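PDB 2I79: acetyltransferase, GNAT family from Streptococcus pneumoniae, which probably transfers the acetyl group of acetyl coenzyme A, which is bound in the crystal, to an amino group of an acceptor substrate. Local coordinates for residues E17-L22 against G68-I73. Sequence-based numbering, arbitrary orientation.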
loop_
_atom_site.group_PDB
_atom_site.type_symbol
_atom_site.label_atom_id
_atom_site.label_comp_id
_atom_site.label_asym_id
_atom_site.label_seq_id
_atom_site.Cartn_x
_atom_site.Cartn_y
_atom_site.Cartn_z
ATOM N N GLU A 17 -9.250 -23.304 -6.551
ATOM C CA GLU A 17 -10.088 -22.659 -7.584
ATOM C C GLU A 17 -9.806 -21.172 -7.650
ATOM O O GLU A 17 -9.795 -20.595 -8.729
ATOM C CB GLU A 17 -11.575 -22.864 -7.326
ATOM C CG GLU A 17 -12.101 -24.275 -7.492
ATOM C CD GLU A 17 -13.461 -24.449 -6.789
ATOM O OE1 GLU A 17 -14.471 -23.951 -7.337
ATOM O OE2 GLU A 17 -13.502 -25.046 -5.686
ATOM N N LEU A 18 -9.580 -20.554 -6.499
ATOM C CA LEU A 18 -9.287 -19.128 -6.450
ATOM C C LEU A 18 -7.928 -18.834 -7.067
ATOM O O LEU A 18 -7.782 -17.852 -7.759
ATOM C CB LEU A 18 -9.362 -18.608 -5.011
ATOM C CG LEU A 18 -9.097 -17.099 -4.806
ATOM C CD1 LEU A 18 -9.906 -16.194 -5.794
ATOM C CD2 LEU A 18 -9.365 -16.756 -3.370
ATOM N N VAL A 19 -6.931 -19.690 -6.824
ATOM C CA VAL A 19 -5.632 -19.537 -7.484
ATOM C C VAL A 19 -5.821 -19.645 -8.997
ATOM O O VAL A 19 -5.283 -18.858 -9.772
ATOM C CB VAL A 19 -4.540 -20.569 -6.978
ATOM C CG1 VAL A 19 -3.307 -20.587 -7.940
ATOM C CG2 VAL A 19 -4.081 -20.271 -5.562
ATOM N N ALA A 20 -6.614 -20.629 -9.415
ATOM C CA ALA A 20 -6.872 -20.880 -10.829
ATOM C C ALA A 20 -7.526 -19.667 -11.510
ATOM O O ALA A 20 -7.107 -19.209 -12.608
ATOM C CB ALA A 20 -7.741 -22.120 -10.967
ATOM N N PHE A 21 -8.553 -19.126 -10.848
ATOM C CA PHE A 21 -9.256 -17.948 -11.349
ATOM C C PHE A 21 -8.336 -16.732 -11.442
ATOM O O PHE A 21 -8.382 -15.958 -12.417
ATOM C CB PHE A 21 -10.455 -17.636 -10.450
ATOM C CG PHE A 21 -11.141 -16.361 -10.811
ATOM C CD1 PHE A 21 -11.903 -16.272 -11.985
ATOM C CD2 PHE A 21 -10.988 -15.233 -10.031
ATOM C CE1 PHE A 21 -12.500 -15.095 -12.332
ATOM C CE2 PHE A 21 -11.588 -14.045 -10.402
ATOM C CZ PHE A 21 -12.345 -13.989 -11.542
ATOM N N LEU A 22 -7.483 -16.538 -10.436
ATOM C CA LEU A 22 -6.649 -15.335 -10.438
ATOM C C LEU A 22 -5.585 -15.444 -11.520
ATOM O O LEU A 22 -5.251 -14.479 -12.142
ATOM C CB LEU A 22 -6.058 -15.065 -9.064
ATOM C CG LEU A 22 -7.080 -14.542 -8.042
ATOM C CD1 LEU A 22 -6.609 -14.792 -6.611
ATOM C CD2 LEU A 22 -7.382 -13.033 -8.283
ATOM N N GLY A 68 -21.429 -22.697 -10.841
ATOM C CA GLY A 68 -20.491 -23.510 -10.059
ATOM C C GLY A 68 -19.010 -23.176 -10.194
ATOM O O GLY A 68 -18.195 -23.843 -9.586
ATOM N N LYS A 69 -18.655 -22.167 -10.991
ATOM C CA LYS A 69 -17.255 -21.740 -11.127
ATOM C C LYS A 69 -17.083 -20.284 -10.722
ATOM O O LYS A 69 -17.928 -19.446 -11.064
ATOM C CB LYS A 69 -16.770 -21.894 -12.578
ATOM C CG LYS A 69 -16.783 -23.314 -13.127
ATOM C CD LYS A 69 -15.962 -24.353 -12.249
ATOM C CE LYS A 69 -14.430 -24.233 -12.414
ATOM N NZ LYS A 69 -13.723 -25.159 -11.476
ATOM N N ILE A 70 -15.983 -19.982 -10.025
ATOM C CA ILE A 70 -15.638 -18.604 -9.661
ATOM C C ILE A 70 -15.584 -17.735 -10.916
ATOM O O ILE A 70 -14.817 -18.027 -11.855
ATOM C CB ILE A 70 -14.251 -18.492 -8.934
ATOM C CG1 ILE A 70 -14.226 -19.344 -7.675
ATOM C CG2 ILE A 70 -13.934 -17.009 -8.587
ATOM C CD1 ILE A 70 -12.871 -19.275 -6.887
ATOM N N ALA A 71 -16.413 -16.680 -10.913
ATOM C CA ALA A 71 -16.501 -15.724 -11.994
ATOM C C ALA A 71 -15.944 -14.327 -11.629
ATOM O O ALA A 71 -15.637 -13.534 -12.525
ATOM C CB ALA A 71 -17.958 -15.605 -12.454
ATOM N N GLY A 72 -15.826 -14.050 -10.324
ATOM C CA GLY A 72 -15.369 -12.763 -9.839
ATOM C C GLY A 72 -14.961 -12.780 -8.373
ATOM O O GLY A 72 -15.349 -13.668 -7.623
ATOM N N ILE A 73 -14.129 -11.828 -7.978
ATOM C CA ILE A 73 -13.751 -11.657 -6.576
ATOM C C ILE A 73 -13.697 -10.193 -6.199
ATOM O O ILE A 73 -13.383 -9.343 -7.028
ATOM C CB ILE A 73 -12.392 -12.322 -6.235
ATOM C CG1 ILE A 73 -11.219 -11.619 -6.920
ATOM C CG2 ILE A 73 -12.431 -13.807 -6.589
ATOM C CD1 ILE A 73 -10.416 -10.709 -5.947
#
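Around Phe21 and Ile70, whose CA atoms lie 6.6 Å apart, the segment of helix 15-26 passes over that of strand 69-77 with its axis 8.9 Å away and a signed crossing angle of -52°. The two branches of Ile70 serve different parts of the helix. Its CG2 methyl sits over one face of the Phe21 ring, 3.9 Å from the centroid and 21° off the normal, which meets the criteria for a CH-pi contact; Ile70 CD1 reaches the backbone between Glu17 and Leu18, 3.6 Å from Leu18 N. Phe21 holds CG anti to its own N (chi1 174°), and this carries the ring toward the strand, where Phe21 CZ touches Gly72 CA and, obliquely to the ring, approaches Ala71 O at 3.5 Å. The ring thus packs against backbone at a classic beta bulge, where Ala71 and Gly72 both face Ala64 of the neighbouring strand; the Phe21 side chain lies about 7 Å from the bound acetyl coenzyme A. Farther along the strand, Ile73 CG2 meets Leu18 CD1 at 3.6 Å, the two side chains crossing at about a right angle, and Val93 of strand 87-94 touches both Phe21 and Ile73. At the partly exposed margin, Glu17 OE1 and Lys69 NZ stand 4.4 Å apart, beyond a salt bridge, so any attraction is probably weak. No hydrogen bond joins the segments. Between 17-22 and 68-73 the helix is therefore joined to the central GNAT sheet chiefly by apolar packing.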